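Local coordinates for protein ElaA (Escherichia coli, PDB 5Z6N) that probably acts as an N-acetyltransferase of the GNAT superfamily, transferring an acetyl group from acetyl coenzyme A to an amine acceptor, at residues Asp47-Leu52 against Leu100-His105. Residues are numbered along the deposited sequence; the frame is centred on the assembly and turned at random.
Sequences DNRHIL and LETCTH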
ATOM      1  N   ASP B  47     -17.076  -9.776  -5.560  1.00 31.43           N
ATOM      2  CA  ASP B  47     -16.591 -10.626  -6.641  1.00 36.42           C
ATOM      3  C   ASP B  47     -15.438  -9.980  -7.403  1.00 36.75           C
ATOM      4  O   ASP B  47     -15.274 -10.216  -8.606  1.00 39.04           O
ATOM      5  CB  ASP B  47     -17.732 -10.965  -7.603  1.00 39.46           C
ATOM      6  CG  ASP B  47     -17.713 -12.415  -8.043  1.00 46.32           C
ATOM      7  OD1 ASP B  47     -17.315 -13.280  -7.234  1.00 44.89           O
ATOM      8  OD2 ASP B  47     -18.106 -12.693  -9.196  1.00 53.37           O
ATOM      9  N   ASN B  48     -14.640  -9.162  -6.725  1.00 33.88           N
ATOM     10  CA  ASN B  48     -13.617  -8.364  -7.380  1.00 33.00           C
ATOM     11  C   ASN B  48     -12.354  -9.182  -7.601  1.00 29.70           C
ATOM     12  O   ASN B  48     -11.935  -9.950  -6.732  1.00 28.97           O
ATOM     13  CB  ASN B  48     -13.305  -7.117  -6.554  1.00 34.45           C
ATOM     14  CG  ASN B  48     -14.469  -6.152  -6.508  1.00 33.82           C
ATOM     15  OD1 ASN B  48     -15.384  -6.226  -7.326  1.00 32.08           O
ATOM     16  ND2 ASN B  48     -14.439  -5.234  -5.554  1.00 35.32           N
ATOM     17  N   ARG B  49     -11.751  -8.998  -8.773  1.00 29.12           N
ATOM     18  CA  ARG B  49     -10.619  -9.790  -9.224  1.00 26.32           C
ATOM     19  C   ARG B  49      -9.431  -8.880  -9.497  1.00 25.67           C
ATOM     20  O   ARG B  49      -9.580  -7.672  -9.703  1.00 24.32           O
ATOM     21  CB  ARG B  49     -10.960 -10.571 -10.504  1.00 25.53           C
ATOM     22  CG  ARG B  49     -12.398 -11.066 -10.571  1.00 25.54           C
ATOM     23  CD  ARG B  49     -12.592 -12.079 -11.690  1.00 28.46           C
ATOM     24  NE  ARG B  49     -11.433 -12.949 -11.837  1.00 30.28           N
ATOM     25  CZ  ARG B  49     -11.371 -14.184 -11.349  1.00 26.08           C
ATOM     26  NH1 ARG B  49     -12.399 -14.685 -10.680  1.00 23.12           N
ATOM     27  NH2 ARG B  49     -10.283 -14.919 -11.515  1.00 21.84           N
ATOM     28  N   HIS B  50      -8.244  -9.480  -9.515  1.00 23.92           N
ATOM     29  CA  HIS B  50      -7.014  -8.781  -9.855  1.00 22.96           C
ATOM     30  C   HIS B  50      -6.247  -9.569 -10.907  1.00 23.04           C
ATOM     31  O   HIS B  50      -6.222 -10.805 -10.880  1.00 13.72           O
ATOM     32  CB  HIS B  50      -6.122  -8.558  -8.624  1.00 21.21           C
ATOM     33  CG  HIS B  50      -6.857  -8.058  -7.414  1.00 25.06           C
ATOM     34  ND1 HIS B  50      -7.679  -8.866  -6.651  1.00 24.30           N
ATOM     35  CD2 HIS B  50      -6.916  -6.824  -6.855  1.00 20.15           C
ATOM     36  CE1 HIS B  50      -8.193  -8.153  -5.664  1.00 19.56           C
ATOM     37  NE2 HIS B  50      -7.749  -6.912  -5.766  1.00 17.73           N
ATOM     38  N   ILE B  51      -5.626  -8.843 -11.833  1.00 12.86           N
ATOM     39  CA  ILE B  51      -4.863  -9.433 -12.923  1.00 25.00           C
ATOM     40  C   ILE B  51      -3.430  -8.932 -12.817  1.00 28.74           C
ATOM     41  O   ILE B  51      -3.193  -7.723 -12.733  1.00 24.67           O
ATOM     42  CB  ILE B  51      -5.499  -9.099 -14.282  1.00 25.55           C
ATOM     43  CG1 ILE B  51      -6.858  -9.798 -14.360  1.00 24.72           C
ATOM     44  CG2 ILE B  51      -4.586  -9.521 -15.437  1.00 28.76           C
ATOM     45  CD1 ILE B  51      -7.739  -9.348 -15.462  1.00 28.34           C
ATOM     46  N   LEU B  52      -2.485  -9.871 -12.787  1.00 31.95           N
ATOM     47  CA  LEU B  52      -1.083  -9.587 -12.515  1.00 30.18           C
ATOM     48  C   LEU B  52      -0.233 -10.118 -13.658  1.00 33.28           C
ATOM     49  O   LEU B  52      -0.397 -11.271 -14.073  1.00 32.33           O
ATOM     50  CB  LEU B  52      -0.628 -10.229 -11.195  1.00 32.02           C
ATOM     51  CG  LEU B  52      -1.569 -10.234  -9.984  1.00 31.68           C
ATOM     52  CD1 LEU B  52      -1.038 -11.087  -8.852  1.00 29.05           C
ATOM     53  CD2 LEU B  52      -1.797  -8.842  -9.502  1.00 35.72           C
ATOM     54  N   LEU B 100     -10.263  -7.629 -20.317  1.00 30.48           N
ATOM     55  CA  LEU B 100     -11.592  -7.637 -20.916  1.00 28.75           C
ATOM     56  C   LEU B 100     -12.090  -9.059 -21.141  1.00 32.30           C
ATOM     57  O   LEU B 100     -13.284  -9.329 -20.985  1.00 17.97           O
ATOM     58  CB  LEU B 100     -11.582  -6.852 -22.226  1.00 25.89           C
ATOM     59  CG  LEU B 100     -11.424  -5.342 -22.044  1.00 28.29           C
ATOM     60  CD1 LEU B 100     -11.246  -4.659 -23.391  1.00 28.92           C
ATOM     61  CD2 LEU B 100     -12.628  -4.776 -21.302  1.00 25.46           C
ATOM     62  N   GLU B 101     -11.191  -9.982 -21.503  1.00 35.63           N
ATOM     63  CA  GLU B 101     -11.561 -11.394 -21.553  1.00 38.10           C
ATOM     64  C   GLU B 101     -12.035 -11.886 -20.193  1.00 41.85           C
ATOM     65  O   GLU B 101     -12.846 -12.816 -20.114  1.00 43.21           O
ATOM     66  CB  GLU B 101     -10.376 -12.232 -22.042  1.00 39.60           C
ATOM     67  CG  GLU B 101     -10.595 -13.743 -21.974  1.00 49.03           C
ATOM     68  CD  GLU B 101      -9.310 -14.534 -22.168  1.00 56.38           C
ATOM     69  OE1 GLU B 101      -8.216 -13.943 -22.033  1.00 56.73           O
ATOM     70  OE2 GLU B 101      -9.394 -15.751 -22.441  1.00 58.80           O
ATOM     71  N   THR B 102     -11.546 -11.272 -19.112  1.00 42.27           N
ATOM     72  CA  THR B 102     -12.046 -11.592 -17.781  1.00 39.02           C
ATOM     73  C   THR B 102     -13.403 -10.941 -17.531  1.00 28.88           C
ATOM     74  O   THR B 102     -14.317 -11.590 -17.010  1.00 23.56           O
ATOM     75  CB  THR B 102     -11.031 -11.156 -16.723  1.00 43.34           C
ATOM     76  OG1 THR B 102      -9.788 -11.836 -16.946  1.00 43.54           O
ATOM     77  CG2 THR B 102     -11.537 -11.492 -15.324  1.00 47.51           C
ATOM     78  N   CYS B 103     -13.551  -9.666 -17.898  1.00 26.78           N
ATOM     79  CA  CYS B 103     -14.859  -9.019 -17.825  1.00 28.27           C
ATOM     80  C   CYS B 103     -15.866  -9.728 -18.718  1.00 30.04           C
ATOM     81  O   CYS B 103     -17.009  -9.971 -18.315  1.00 29.55           O
ATOM     82  CB  CYS B 103     -14.743  -7.545 -18.218  1.00 29.66           C
ATOM     83  SG  CYS B 103     -13.591  -6.569 -17.230  1.00 32.46           S
ATOM     84  N   THR B 104     -15.459 -10.058 -19.946  1.00 31.25           N
ATOM     85  CA  THR B 104     -16.326 -10.790 -20.865  1.00 37.91           C
ATOM     86  C   THR B 104     -16.790 -12.104 -20.249  1.00 42.48           C
ATOM     87  O   THR B 104     -17.993 -12.372 -20.152  1.00 44.50           O
ATOM     88  CB  THR B 104     -15.592 -11.049 -22.184  1.00 36.53           C
ATOM     89  OG1 THR B 104     -15.512  -9.831 -22.935  1.00 46.91           O
ATOM     90  CG2 THR B 104     -16.312 -12.104 -23.007  1.00 29.33           C
ATOM     91  N   HIS B 105     -15.838 -12.933 -19.819  1.00 40.96           N
ATOM     92  CA  HIS B 105     -16.170 -14.249 -19.286  1.00 41.00           C
ATOM     93  C   HIS B 105     -17.073 -14.137 -18.066  1.00 42.94           C
ATOM     94  O   HIS B 105     -18.197 -14.653 -18.059  1.00 50.02           O
ATOM     95  CB  HIS B 105     -14.887 -15.010 -18.942  1.00 44.19           C
ATOM     96  CG  HIS B 105     -15.105 -16.460 -18.633  1.00 48.61           C
ATOM     97  ND1 HIS B 105     -14.066 -17.354 -18.491  1.00 49.57           N
ATOM     98  CD2 HIS B 105     -16.240 -17.171 -18.437  1.00 48.53           C
ATOM     99  CE1 HIS B 105     -14.550 -18.553 -18.222  1.00 48.82           C
ATOM    100  NE2 HIS B 105     -15.868 -18.468 -18.183  1.00 47.30           N
TER
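Thr102 turns both of its branches toward the strand: with chi1 at -60°, OG1 stands beside the backbone N and meets Ile51, while CG2, anti to that N, meets Arg49. This is helix-on-sheet packing in the GNAT fold, helix 91-106 lying against one face of the mixed sheet, here over strand 49-54. Arg49 and Ile51, two positions apart on the strand, send their CB atoms toward the helix, and within 100-105 it is Thr102 that touches both.

Ile51 comes in by its far end. Its CD1 lies 3.5 Å from Thr102 OG1 and 4.0 Å from Thr102 CB, a tip-to-tip van der Waals contact. Arg49 behaves differently. Its chain bends at chi3, 37°, so that the aliphatic end and the start of the guanidinium pass across Thr102 obliquely; CD and NE both lie 3.8 Å from Thr102 CG2.

No hydrogen bond links strand and helix directly, and the polar atoms in this buried junction look to other partners. Thr102 OG1 bonds back to the carbonyl of Lys98 one turn earlier in its own helix, and weakly to Asp6 OD2. The other oxygen of that carboxylate, OD1, forms a salt bridge with Arg49 NE. Asp6, on the adjacent strand 3-8, outermost within this chain's sheet, thus touches both residues, firmly at Arg49 and only weakly at Thr102. The carboxylate probably offsets the buried positive charge. Leu100 and Cys103, whose CB atoms point away from strand 49-54, pack on strand 75-82, near the middle of the same sheet. The two backbones stay well apart: the nearest pair of CA atoms, Arg49 CA and Thr102 CA, is 8.9 Å apart.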